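Local atomic coordinates of glucose-binding protein (Thermus thermophilus HB27, PDB entry 2B3F), a protein that binds glucose and galactose as a periplasmic binding protein and probably delivers the sugar to a binding-protein-dependent transport system. Residues L17-R22 / Q305-P310; R140-F145 / G209-C214; P160-E165 / D229-G234; N188-K193 / V387-L392; G361-I366 / Q374-A379. All blocks are in the same frame, centred on the assembly; numbering follows the deposited sequence.

Interaction 1: residues L17-R22 / Q305-P310; sequences LEALIR and QDTSNP. Unlike the reference sequence in segment 305-310: Ser308 (reference Phe).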
# COMPACT_ATOMS: atom_id res chain seq x y z
N LEU A 17 -7.83 4.16 12.50
CA LEU A 17 -9.23 3.82 12.38
C LEU A 17 -10.01 4.08 13.68
O LEU A 17 -11.15 4.55 13.65
CB LEU A 17 -9.38 2.35 12.00
CG LEU A 17 -10.81 1.82 11.94
CD1 LEU A 17 -11.61 2.53 10.84
CD2 LEU A 17 -10.81 0.34 11.72
N GLU A 18 -9.40 3.73 14.81
CA GLU A 18 -10.07 3.85 16.09
C GLU A 18 -10.35 5.32 16.41
O GLU A 18 -11.42 5.64 16.93
CB GLU A 18 -9.24 3.15 17.17
CG GLU A 18 -9.35 1.63 17.05
CD GLU A 18 -8.13 0.86 17.53
OE1 GLU A 18 -7.33 1.43 18.32
OE2 GLU A 18 -7.97 -0.33 17.08
N ALA A 19 -9.42 6.18 16.02
CA ALA A 19 -9.57 7.64 16.16
C ALA A 19 -10.74 8.13 15.30
O ALA A 19 -11.55 8.96 15.75
CB ALA A 19 -8.30 8.35 15.79
N LEU A 20 -10.84 7.64 14.06
CA LEU A 20 -12.00 7.98 13.22
C LEU A 20 -13.31 7.51 13.81
O LEU A 20 -14.32 8.22 13.73
CB LEU A 20 -11.86 7.38 11.82
CG LEU A 20 -10.87 8.10 10.94
CD1 LEU A 20 -10.64 7.28 9.67
CD2 LEU A 20 -11.37 9.52 10.57
N ILE A 21 -13.32 6.30 14.36
CA ILE A 21 -14.53 5.76 14.94
C ILE A 21 -14.97 6.60 16.15
O ILE A 21 -16.16 6.85 16.31
CB ILE A 21 -14.35 4.27 15.32
CG1 ILE A 21 -14.26 3.44 14.03
CG2 ILE A 21 -15.51 3.77 16.20
CD1 ILE A 21 -13.96 1.98 14.21
N ARG A 22 -14.02 7.05 16.95
CA ARG A 22 -14.33 7.90 18.11
C ARG A 22 -14.95 9.22 17.65
O ARG A 22 -15.94 9.66 18.22
CB ARG A 22 -13.09 8.17 18.96
CG ARG A 22 -12.71 6.98 19.83
CD ARG A 22 -11.74 7.36 20.94
NE ARG A 22 -10.44 7.77 20.41
CZ ARG A 22 -9.51 6.92 19.97
NH1 ARG A 22 -9.70 5.60 19.98
NH2 ARG A 22 -8.37 7.40 19.51
N GLN A 305 -9.62 13.18 8.01
CA GLN A 305 -8.32 12.82 7.44
C GLN A 305 -7.13 13.37 8.22
O GLN A 305 -6.07 12.72 8.30
CB GLN A 305 -8.24 13.22 5.94
CG GLN A 305 -9.28 12.48 5.09
CD GLN A 305 -9.00 12.51 3.59
OE1 GLN A 305 -7.94 12.95 3.15
NE2 GLN A 305 -9.97 12.03 2.82
N ASP A 306 -7.26 14.58 8.78
CA ASP A 306 -6.17 15.14 9.55
C ASP A 306 -6.15 14.69 11.02
O ASP A 306 -5.21 14.98 11.74
CB ASP A 306 -6.18 16.67 9.45
CG ASP A 306 -5.60 17.18 8.14
OD1 ASP A 306 -5.05 16.37 7.32
OD2 ASP A 306 -5.67 18.44 7.96
N THR A 307 -7.20 14.00 11.45
CA THR A 307 -7.21 13.26 12.72
C THR A 307 -6.55 11.88 12.58
O THR A 307 -5.68 11.52 13.38
CB THR A 307 -8.65 13.10 13.22
OG1 THR A 307 -9.23 14.40 13.44
CG2 THR A 307 -8.70 12.31 14.52
N SER A 308 -6.94 11.13 11.56
CA SER A 308 -6.48 9.74 11.41
C SER A 308 -5.10 9.59 10.79
O SER A 308 -4.28 8.78 11.26
CB SER A 308 -7.50 8.93 10.61
OG SER A 308 -7.75 9.52 9.35
N ASN A 309 -4.80 10.33 9.73
CA ASN A 309 -3.58 10.07 8.98
C ASN A 309 -2.28 10.30 9.73
O ASN A 309 -1.34 9.54 9.56
CB ASN A 309 -3.60 10.72 7.59
CG ASN A 309 -4.57 10.03 6.67
OD1 ASN A 309 -4.45 8.83 6.43
ND2 ASN A 309 -5.55 10.77 6.15
N PRO A 310 -2.21 11.33 10.58
CA PRO A 310 -0.98 11.46 11.38
C PRO A 310 -0.64 10.21 12.23
O PRO A 310 0.54 9.92 12.48
CB PRO A 310 -1.25 12.69 12.26
CG PRO A 310 -2.24 13.52 11.43
CD PRO A 310 -3.13 12.47 10.79
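Helices 15-27 and 302-312 come closest at Ala19 and Ser308, with 6.0 Å between Ala19 CA and Ser308 CA. Leu20 and Ser308 carry the larger share of the contact. The branch point of the leucine leads: Leu20 CG lies 3.5 Å from Ser308 CB, tighter than usual for two carbons. The two methyls straddle the serine, and Leu20 CD1 is 3.7 Å from Ser308 CB. Leu20 CG stands anti to its own carbonyl carbon (chi1 -76°), and this swings the fork across to the other helix. Ser308, a phenylalanine in the reference sequence, bonds through OG to Gly304 O, while both CB and OG lie against the leucine. At the partly exposed margin, Ala19 CB touches Thr307 CG2 at 4.2 Å. Thr307 OG1 bonds to Glu303 O. Replacing Leu20 by an alanine would probably open a gap over Ser308 and leave Trp295, which also packs on the leucine, less well supported. Leu17 and Ile21 pack on the parallel strands 2-7 and 32-37, and the contact joins their helix to helix 302-312 near the galactose-binding Trp9 and Lys312. No hydrogen bond crosses: this is van der Waals packing, and both hydroxyls bond within their own helix.

Interaction 2: residues R140-F145 / G209-C214; sequences RTWDKF and GRVLDC. Unlike the reference sequence in segment 140-145: Lys144 (reference Glu).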
# COMPACT_ATOMS: atom_id res chain seq x y z
N ARG A 140 21.50 4.73 -2.81
CA ARG A 140 20.63 5.46 -3.72
C ARG A 140 20.32 4.68 -5.01
O ARG A 140 19.45 5.10 -5.78
CB ARG A 140 21.20 6.86 -4.02
CG ARG A 140 22.34 6.92 -5.06
CD ARG A 140 22.83 8.37 -5.32
NE ARG A 140 23.20 9.07 -4.08
CZ ARG A 140 24.39 9.01 -3.47
NH1 ARG A 140 25.39 8.28 -3.98
NH2 ARG A 140 24.59 9.69 -2.34
N THR A 141 21.02 3.57 -5.24
CA THR A 141 20.76 2.70 -6.39
C THR A 141 20.85 1.25 -5.95
O THR A 141 21.41 0.96 -4.90
CB THR A 141 21.82 2.87 -7.50
OG1 THR A 141 23.10 2.48 -6.99
CG2 THR A 141 21.86 4.30 -8.00
N TRP A 142 20.33 0.33 -6.76
CA TRP A 142 20.41 -1.10 -6.40
C TRP A 142 21.85 -1.65 -6.42
O TRP A 142 22.19 -2.51 -5.59
CB TRP A 142 19.44 -1.97 -7.22
CG TRP A 142 18.02 -1.76 -6.78
CD1 TRP A 142 17.00 -1.22 -7.53
CD2 TRP A 142 17.48 -2.01 -5.48
NE1 TRP A 142 15.86 -1.15 -6.76
CE2 TRP A 142 16.12 -1.62 -5.50
CE3 TRP A 142 18.00 -2.55 -4.29
CZ2 TRP A 142 15.28 -1.76 -4.39
CZ3 TRP A 142 17.16 -2.67 -3.18
CH2 TRP A 142 15.83 -2.27 -3.24
N ASP A 143 22.69 -1.12 -7.31
CA ASP A 143 24.11 -1.52 -7.31
C ASP A 143 24.80 -1.12 -6.01
O ASP A 143 25.49 -1.93 -5.40
CB ASP A 143 24.86 -0.96 -8.52
CG ASP A 143 24.58 -1.73 -9.80
OD1 ASP A 143 24.12 -2.89 -9.72
OD2 ASP A 143 24.78 -1.19 -10.89
N LYS A 144 24.58 0.12 -5.57
CA LYS A 144 25.14 0.56 -4.29
C LYS A 144 24.52 -0.16 -3.08
O LYS A 144 25.20 -0.42 -2.09
CB LYS A 144 25.01 2.09 -4.15
CG LYS A 144 25.76 2.88 -5.23
CD LYS A 144 25.49 4.39 -5.13
CE LYS A 144 26.18 5.15 -6.26
NZ LYS A 144 26.86 6.40 -5.78
N PHE A 145 23.24 -0.50 -3.16
CA PHE A 145 22.59 -1.31 -2.13
C PHE A 145 23.29 -2.66 -1.99
O PHE A 145 23.59 -3.11 -0.89
CB PHE A 145 21.10 -1.50 -2.48
CG PHE A 145 20.37 -2.42 -1.54
CD1 PHE A 145 19.73 -1.93 -0.41
CD2 PHE A 145 20.30 -3.78 -1.80
CE1 PHE A 145 19.06 -2.78 0.45
CE2 PHE A 145 19.65 -4.64 -0.95
CZ PHE A 145 19.03 -4.14 0.19
N GLY A 209 16.42 -10.99 -7.44
CA GLY A 209 17.09 -12.17 -6.87
C GLY A 209 18.37 -11.86 -6.11
O GLY A 209 18.66 -12.45 -5.06
N ARG A 210 19.15 -10.92 -6.63
CA ARG A 210 20.36 -10.50 -5.93
C ARG A 210 20.00 -9.84 -4.61
O ARG A 210 20.62 -10.09 -3.58
CB ARG A 210 21.18 -9.54 -6.79
CG ARG A 210 21.72 -10.16 -8.05
CD ARG A 210 22.56 -9.11 -8.75
NE ARG A 210 23.29 -9.61 -9.91
CZ ARG A 210 24.50 -10.17 -9.84
NH1 ARG A 210 25.14 -10.33 -8.68
NH2 ARG A 210 25.08 -10.57 -10.96
N VAL A 211 18.98 -8.98 -4.65
CA VAL A 211 18.53 -8.28 -3.46
C VAL A 211 18.01 -9.29 -2.42
O VAL A 211 18.28 -9.17 -1.23
CB VAL A 211 17.45 -7.23 -3.84
CG1 VAL A 211 16.81 -6.62 -2.60
CG2 VAL A 211 18.06 -6.16 -4.75
N LEU A 212 17.30 -10.30 -2.89
CA LEU A 212 16.75 -11.35 -2.02
C LEU A 212 17.87 -12.07 -1.24
O LEU A 212 17.67 -12.49 -0.09
CB LEU A 212 15.99 -12.36 -2.89
CG LEU A 212 14.64 -12.92 -2.49
CD1 LEU A 212 13.68 -11.84 -1.97
CD2 LEU A 212 14.06 -13.67 -3.69
N ASP A 213 19.03 -12.20 -1.88
CA ASP A 213 20.18 -12.85 -1.21
C ASP A 213 20.75 -12.03 -0.06
O ASP A 213 21.63 -12.52 0.65
CB ASP A 213 21.29 -13.20 -2.22
CG ASP A 213 21.00 -14.45 -3.02
OD1 ASP A 213 20.06 -15.20 -2.68
OD2 ASP A 213 21.74 -14.70 -4.02
N CYS A 214 20.26 -10.80 0.16
CA CYS A 214 20.63 -9.99 1.33
C CYS A 214 19.66 -10.08 2.51
O CYS A 214 19.88 -9.45 3.56
CB CYS A 214 20.74 -8.52 0.92
SG CYS A 214 21.86 -8.24 -0.48
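Val211 of helix 199-212 presses its two methyls against two aromatic rings of helix 142-154. Val211 CG2 meets the six-membered ring of Trp142, 3.6 Å from Trp142 CE3. Val211 CG1 reaches Phe145 CE2 at 3.8 Å and also lies near Trp142 CZ3. Both approaches are oblique to the rings. The valine has CG1 anti to its backbone N (chi1 172°), which sets CG2 on Trp142 and CG1 between Phe145 and Trp142. The rings are also packed on each other: Trp142 CZ3 sits over the centre of the Phe145 ring, 3.5 Å above its plane. Cys214 adds a looser sulfur-aromatic contact, its SG 5.4 Å from the centroid of the Phe145 ring. Exchanging Val211 for an alanine would probably leave both rings without their methyl partners and open a gap that Leu146, Leu161 and Leu172 also border.

The outer side is different. Asp143, Lys144, Arg210 and Asp213 are exposed and make no contact across the pair. Arg210 instead forms a salt bridge with Glu206 of its own helix. Thr141 caps the start of helix 142-154, its OG1 accepting from Lys144 N at 3.1 Å. Such apolar packing between helices, beside the edge strand 161-162, is in keeping with the alpha/beta architecture of periplasmic binding proteins.

Interaction 3: residues P160-E165 / D229-G234; sequences PLALGE and DRVVQG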
# COMPACT_ATOMS: atom_id res chain seq x y z
N PRO A 160 21.47 -8.08 6.00
CA PRO A 160 21.28 -6.63 6.03
C PRO A 160 19.90 -6.14 5.59
O PRO A 160 19.51 -5.02 5.95
CB PRO A 160 22.35 -6.11 5.06
CG PRO A 160 23.32 -7.22 4.89
CD PRO A 160 22.54 -8.47 5.06
N LEU A 161 19.18 -6.95 4.81
CA LEU A 161 17.81 -6.60 4.38
C LEU A 161 16.79 -7.36 5.21
O LEU A 161 16.84 -8.59 5.29
CB LEU A 161 17.62 -6.88 2.90
CG LEU A 161 16.20 -6.59 2.36
CD1 LEU A 161 15.90 -5.11 2.49
CD2 LEU A 161 16.08 -7.04 0.92
N ALA A 162 15.87 -6.62 5.84
CA ALA A 162 14.74 -7.20 6.54
C ALA A 162 13.64 -7.47 5.53
O ALA A 162 13.40 -6.65 4.63
CB ALA A 162 14.23 -6.24 7.63
N LEU A 163 13.00 -8.62 5.66
CA LEU A 163 11.94 -9.05 4.77
C LEU A 163 10.98 -9.98 5.51
O LEU A 163 11.40 -10.68 6.45
CB LEU A 163 12.55 -9.72 3.55
CG LEU A 163 11.69 -10.09 2.36
CD1 LEU A 163 11.01 -8.87 1.78
CD2 LEU A 163 12.56 -10.77 1.34
N GLY A 164 9.70 -9.98 5.13
CA GLY A 164 8.68 -10.83 5.74
C GLY A 164 7.99 -11.76 4.75
O GLY A 164 8.55 -12.17 3.71
N GLU A 165 6.72 -12.02 5.05
CA GLU A 165 5.88 -12.95 4.33
C GLU A 165 5.69 -12.59 2.84
O GLU A 165 6.05 -11.50 2.38
CB GLU A 165 4.53 -13.09 5.03
CG GLU A 165 3.67 -11.80 5.03
CD GLU A 165 2.31 -12.00 5.64
OE1 GLU A 165 1.59 -12.93 5.19
OE2 GLU A 165 1.94 -11.23 6.56
N ASP A 229 10.67 -4.46 12.78
CA ASP A 229 11.29 -4.67 14.08
C ASP A 229 12.76 -5.07 13.91
O ASP A 229 13.59 -4.66 14.71
CB ASP A 229 10.56 -5.76 14.86
CG ASP A 229 9.25 -5.31 15.45
OD1 ASP A 229 8.95 -4.08 15.46
OD2 ASP A 229 8.52 -6.20 15.94
N ARG A 230 13.09 -5.87 12.89
CA ARG A 230 14.49 -6.27 12.68
C ARG A 230 15.39 -5.08 12.45
O ARG A 230 16.53 -5.06 12.92
CB ARG A 230 14.65 -7.25 11.49
CG ARG A 230 14.08 -8.63 11.77
CD ARG A 230 14.25 -9.57 10.59
NE ARG A 230 15.66 -9.83 10.35
CZ ARG A 230 16.37 -10.75 10.98
NH1 ARG A 230 15.80 -11.53 11.89
NH2 ARG A 230 17.66 -10.88 10.70
N VAL A 231 14.90 -4.09 11.72
CA VAL A 231 15.65 -2.87 11.51
C VAL A 231 15.80 -2.08 12.83
O VAL A 231 16.90 -1.61 13.16
CB VAL A 231 15.01 -1.99 10.40
CG1 VAL A 231 15.75 -0.68 10.25
CG2 VAL A 231 14.99 -2.73 9.09
N VAL A 232 14.70 -1.95 13.58
CA VAL A 232 14.73 -1.24 14.87
C VAL A 232 15.77 -1.88 15.81
O VAL A 232 16.49 -1.19 16.54
CB VAL A 232 13.33 -1.18 15.49
CG1 VAL A 232 13.35 -0.51 16.89
CG2 VAL A 232 12.38 -0.40 14.52
N GLN A 233 15.86 -3.20 15.74
CA GLN A 233 16.81 -4.00 16.53
C GLN A 233 18.26 -4.02 16.00
O GLN A 233 19.17 -4.45 16.70
CB GLN A 233 16.30 -5.43 16.59
CG GLN A 233 15.04 -5.57 17.39
CD GLN A 233 14.24 -6.80 17.03
OE1 GLN A 233 14.56 -7.49 16.07
NE2 GLN A 233 13.19 -7.07 17.79
N GLY A 234 18.50 -3.53 14.79
CA GLY A 234 19.83 -3.62 14.21
C GLY A 234 20.20 -5.03 13.77
O GLY A 234 21.39 -5.30 13.51
O HOH W 1 17.34 -9.14 8.05
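Ala162 lays its methyl against the last turn of helix 224-233, between two neighbouring residues. Its CB is 3.9 Å from Val231 CG2 and 4.0 Å from Arg230 CB. The backbones come close, with 6.2 Å between the Ala162 CA and the Arg230 CA. A small side chain on the strand suits that spacing. Val231 uses one branch: CG2 lies anti to its carbonyl carbon and meets the alanine. Arg230 contributes the root of its chain to the apolar contact and carries its guanidinium beyond it, to a bridging water.

That end makes the polar half of the contact. The arginine chain runs extended to CG and CD and then bends at chi3 (65°), which brings NE round toward the strand. Water 1 bridges the gap. It accepts from Arg230 NE at 2.9 Å and can donate to Leu161 O, also at 2.9 Å. The strand carbonyl is thus reached through a solvent molecule, and no direct hydrogen bond joins the two segments. The helix then ends at Gly234, where a Schellman motif with positive phi (72°) turns the chain away.

Leu161 on the strand and Leu163 just after it point away from helix 224-233. Leu161 packs on Phe145 and Leu172, and Leu163 on Leu172 and Leu212. Strand 161-162 is an edge strand of a four-stranded mixed sheet, and Ala162 pairs by backbone bonds with Phe238 of the parallel strand 238-240. The strand therefore lies between helix 224-233, met by Ala162, and helices 142-154, 166-190 and 199-212, met by Leu161 and the following Leu163.

Interaction 4: residues N188-K193 / V387-L392; sequences NLWNGK and VGLGRL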
# COMPACT_ATOMS: atom_id res chain seq x y z
N ASN A 188 3.70 0.71 -18.52
CA ASN A 188 3.45 -0.09 -19.71
C ASN A 188 3.18 -1.56 -19.43
O ASN A 188 2.59 -2.24 -20.27
CB ASN A 188 4.60 0.07 -20.71
CG ASN A 188 4.58 1.43 -21.41
OD1 ASN A 188 3.54 2.08 -21.50
ND2 ASN A 188 5.75 1.87 -21.87
N LEU A 189 3.56 -2.05 -18.25
CA LEU A 189 3.17 -3.41 -17.88
C LEU A 189 1.66 -3.52 -17.75
O LEU A 189 1.07 -4.54 -18.13
CB LEU A 189 3.81 -3.85 -16.56
CG LEU A 189 5.32 -4.01 -16.53
CD1 LEU A 189 5.81 -4.20 -15.09
CD2 LEU A 189 5.77 -5.16 -17.42
N TRP A 190 1.03 -2.47 -17.23
CA TRP A 190 -0.35 -2.56 -16.74
C TRP A 190 -1.38 -2.21 -17.80
O TRP A 190 -2.55 -2.57 -17.67
CB TRP A 190 -0.49 -1.72 -15.45
CG TRP A 190 0.61 -2.12 -14.54
CD1 TRP A 190 1.65 -1.35 -14.13
CD2 TRP A 190 0.84 -3.43 -14.01
NE1 TRP A 190 2.50 -2.09 -13.35
CE2 TRP A 190 2.03 -3.38 -13.28
CE3 TRP A 190 0.14 -4.64 -14.08
CZ2 TRP A 190 2.55 -4.49 -12.63
CZ3 TRP A 190 0.65 -5.73 -13.43
CH2 TRP A 190 1.85 -5.65 -12.71
N ASN A 191 -0.93 -1.55 -18.87
CA ASN A 191 -1.74 -1.31 -20.07
C ASN A 191 -1.42 -2.32 -21.17
O ASN A 191 -2.03 -2.29 -22.25
CB ASN A 191 -1.58 0.15 -20.56
CG ASN A 191 -0.14 0.50 -20.97
OD1 ASN A 191 0.61 -0.36 -21.40
ND2 ASN A 191 0.23 1.78 -20.85
N GLY A 192 -0.48 -3.23 -20.90
CA GLY A 192 -0.16 -4.32 -21.82
C GLY A 192 0.77 -3.94 -22.96
O GLY A 192 0.98 -4.73 -23.88
N LYS A 193 1.34 -2.74 -22.90
CA LYS A 193 2.27 -2.30 -23.95
C LYS A 193 3.63 -2.93 -23.80
O LYS A 193 4.34 -3.11 -24.78
CB LYS A 193 2.39 -0.78 -23.99
CG LYS A 193 1.14 -0.11 -24.58
CD LYS A 193 1.33 1.39 -24.70
CE LYS A 193 0.17 2.03 -25.47
NZ LYS A 193 0.02 3.47 -25.06
N VAL A 387 -5.96 -13.52 -17.68
CA VAL A 387 -6.94 -12.58 -17.12
C VAL A 387 -7.25 -11.44 -18.08
O VAL A 387 -8.15 -10.61 -17.81
CB VAL A 387 -6.53 -12.03 -15.74
CG1 VAL A 387 -6.22 -13.18 -14.80
CG2 VAL A 387 -5.35 -11.04 -15.86
N GLY A 388 -6.54 -11.39 -19.20
CA GLY A 388 -6.76 -10.32 -20.18
C GLY A 388 -6.31 -8.97 -19.67
O GLY A 388 -7.00 -7.96 -19.85
N LEU A 389 -5.13 -8.95 -19.05
CA LEU A 389 -4.60 -7.74 -18.41
C LEU A 389 -4.60 -6.59 -19.41
O LEU A 389 -4.11 -6.75 -20.53
CB LEU A 389 -3.18 -7.99 -17.88
CG LEU A 389 -2.56 -6.90 -17.01
CD1 LEU A 389 -3.28 -6.83 -15.67
CD2 LEU A 389 -1.09 -7.14 -16.81
N GLY A 390 -5.19 -5.47 -19.02
CA GLY A 390 -5.35 -4.30 -19.89
C GLY A 390 -6.76 -4.11 -20.44
O GLY A 390 -7.07 -3.05 -21.01
N ARG A 391 -7.63 -5.10 -20.29
CA ARG A 391 -8.99 -5.02 -20.86
C ARG A 391 -9.94 -4.07 -20.11
O ARG A 391 -10.81 -3.45 -20.74
CB ARG A 391 -9.61 -6.42 -20.99
CG ARG A 391 -10.01 -7.09 -19.68
CD ARG A 391 -10.51 -8.51 -19.95
NE ARG A 391 -10.93 -9.21 -18.74
CZ ARG A 391 -12.10 -9.02 -18.12
NH1 ARG A 391 -12.99 -8.14 -18.57
NH2 ARG A 391 -12.38 -9.72 -17.02
N LEU A 392 -9.80 -3.95 -18.80
CA LEU A 392 -10.63 -3.00 -18.04
C LEU A 392 -10.12 -1.58 -18.26
O LEU A 392 -10.83 -0.61 -17.95
CB LEU A 392 -10.64 -3.33 -16.54
CG LEU A 392 -11.07 -4.75 -16.12
CD1 LEU A 392 -10.80 -4.99 -14.62
CD2 LEU A 392 -12.53 -5.01 -16.45
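A type II beta turn from Gly388 to Arg391, just after helix 373-387, packs against the end of helix 166-190. Leu389, Trp190 and Gly390 bury most of the surface. Leu389 holds the second position of the turn. One of its methyls does the work: Leu389 CD2 is 3.9 Å from Trp190 CE3 and 3.6 Å from the backbone Leu189 O. The methyl meets the indole obliquely. Leu389 CG is anti to the backbone N (chi1 -172°), and this carries the branch over to the helix end.

Trp190 starts its side chain away from the turn, yet its six-membered ring comes back to the leucine. The ring is held on other sides. Leu189 CB lies over the centre of one face, and Trp186, Phe196 and Phe356 meet it edge-to-face. Leu389 also packs on Pro353.

Gly390 packs its backbone against the chain leaving the helix, Gly390 CA being 4.0 Å from Trp190 O. At its backbone angles (phi 104°) a CB would press into the carbonyl O of Leu389, which calls for glycine. The chain beyond Trp190 is shaped by an Asx turn, in which Asn191 OD1 accepts from Lys193 N at 2.9 Å, in the carbonyl plane.

Interaction 5: residues G361-I366 / Q374-A379; sequences GTVMEI and QAAANA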
# COMPACT_ATOMS: atom_id res chain seq x y z
N GLY A 361 1.19 -13.71 -6.18
CA GLY A 361 1.85 -14.37 -5.05
C GLY A 361 2.39 -15.75 -5.42
O GLY A 361 3.44 -16.17 -4.93
N THR A 362 1.66 -16.43 -6.31
CA THR A 362 2.09 -17.72 -6.88
C THR A 362 3.33 -17.57 -7.74
O THR A 362 4.28 -18.36 -7.66
CB THR A 362 0.95 -18.32 -7.74
OG1 THR A 362 -0.19 -18.51 -6.91
CG2 THR A 362 1.35 -19.68 -8.35
N VAL A 363 3.32 -16.55 -8.58
CA VAL A 363 4.51 -16.19 -9.32
C VAL A 363 5.70 -15.99 -8.39
O VAL A 363 6.80 -16.49 -8.64
CB VAL A 363 4.30 -14.92 -10.18
CG1 VAL A 363 5.58 -14.53 -10.89
CG2 VAL A 363 3.19 -15.15 -11.17
N MET A 364 5.49 -15.25 -7.31
CA MET A 364 6.55 -14.98 -6.38
C MET A 364 7.04 -16.28 -5.74
O MET A 364 8.24 -16.49 -5.64
CB MET A 364 6.10 -13.95 -5.33
CG MET A 364 7.17 -13.61 -4.32
SD MET A 364 8.67 -12.92 -5.06
CE MET A 364 7.99 -11.44 -5.88
N GLU A 365 6.13 -17.16 -5.33
CA GLU A 365 6.53 -18.51 -4.83
C GLU A 365 7.46 -19.23 -5.79
O GLU A 365 8.51 -19.76 -5.38
CB GLU A 365 5.32 -19.38 -4.56
CG GLU A 365 4.56 -18.97 -3.33
CD GLU A 365 3.38 -19.88 -3.01
OE1 GLU A 365 2.77 -20.44 -3.96
OE2 GLU A 365 3.05 -20.01 -1.80
N ILE A 366 7.11 -19.24 -7.08
CA ILE A 366 7.94 -19.95 -8.06
C ILE A 366 9.27 -19.24 -8.34
O ILE A 366 10.26 -19.90 -8.73
CB ILE A 366 7.14 -20.35 -9.34
CG1 ILE A 366 6.67 -19.15 -10.15
CG2 ILE A 366 5.94 -21.17 -8.93
CD1 ILE A 366 7.64 -18.65 -11.16
N GLN A 374 13.65 -15.96 -15.84
CA GLN A 374 12.86 -16.17 -17.05
C GLN A 374 11.57 -16.89 -16.74
O GLN A 374 10.51 -16.58 -17.32
CB GLN A 374 13.66 -16.94 -18.12
CG GLN A 374 12.95 -16.99 -19.46
CD GLN A 374 12.88 -15.64 -20.13
OE1 GLN A 374 13.89 -14.93 -20.22
NE2 GLN A 374 11.69 -15.25 -20.59
N ALA A 375 11.64 -17.86 -15.84
CA ALA A 375 10.49 -18.63 -15.43
C ALA A 375 9.43 -17.71 -14.77
O ALA A 375 8.25 -17.84 -15.06
CB ALA A 375 10.90 -19.71 -14.47
N ALA A 376 9.89 -16.81 -13.90
CA ALA A 376 9.01 -15.86 -13.18
C ALA A 376 8.36 -14.93 -14.19
O ALA A 376 7.15 -14.69 -14.14
CB ALA A 376 9.80 -15.05 -12.19
N ALA A 377 9.18 -14.42 -15.10
CA ALA A 377 8.67 -13.53 -16.15
C ALA A 377 7.61 -14.22 -17.01
O ALA A 377 6.52 -13.66 -17.31
CB ALA A 377 9.81 -13.03 -17.01
N ASN A 378 7.92 -15.45 -17.43
CA ASN A 378 7.00 -16.23 -18.23
C ASN A 378 5.70 -16.49 -17.48
O ASN A 378 4.62 -16.45 -18.08
CB ASN A 378 7.62 -17.57 -18.63
CG ASN A 378 8.76 -17.42 -19.65
OD1 ASN A 378 8.97 -16.34 -20.21
ND2 ASN A 378 9.52 -18.51 -19.86
N ALA A 379 5.81 -16.77 -16.18
CA ALA A 379 4.64 -17.01 -15.33
C ALA A 379 3.75 -15.77 -15.22
O ALA A 379 2.54 -15.86 -15.35
CB ALA A 379 5.05 -17.47 -13.95
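Val363 and Ile366 of helix 354-370 pack on Ala376 and Ala379 of helix 373-387 in an antiparallel helical hairpin. The short segments run at 165° to each other, their axes 9.1 Å apart. The nearest backbone pair is Val363 and Ala376, with 5.9 Å between their CA atoms. The small alanines allow this approach.

The contacts between side chains are all apolar. Ala379 CB sits between two larger residues, 4.0 Å from Ile366 CD1 and 4.1 Å from Val363 CG2. Ile366 has CG1 between the backbone N and the carbonyl carbon (chi1 66°), and its CD1 reaches out to the second helix.

Other contacts set side chains on backbone. Ile366 CD1 comes within 3.7 Å of Ala376 CA and also approaches Ala375 O. Val363 CG1 lies 3.6 Å from Ala376 O. These are van der Waals contacts, and no hydrogen bond crosses between the helices.

Around the hairpin, Trp205 of helix 199-212 packs on both Val363 and Ala376, covering the joint from one side. Met364 turns away from the second helix to meet Phe208 and Trp173. The hairpin is thus fastened to helices 166-190 and 199-212, far from the sugar pocket.

No polar bond joins the two segments; Gly361 O does accept from Asn166 ND2 of helix 166-190. On the exposed side of helix 373-387, Gln374 and Asn378 are one turn apart and join through their amides. Gln374 NE2 donates to Asn378 OD1 over 3.0 Å, approaching from above the carbonyl plane.

Overall arrangement
From the N terminus, helix 15-27 opens the longest loop, which interaction 1 closes at helix 302-312. Interactions 2 and 3 both fall within that loop. They cross each other, because their segments alternate, and they touch: Leu161 N probably bonds to Cys214 O. Together they tie strand 161-162 to helices 142-154, 199-212 and 224-233. Interaction 4 opens at the end of helix 166-190 and closes near the C terminus, so it crosses interactions 1, 2 and 3. Interaction 5 is a short hairpin lying inside interaction 4 and following interactions 1 to 3. Interaction 1 lies across the chain's centre from interactions 2, 4 and 5.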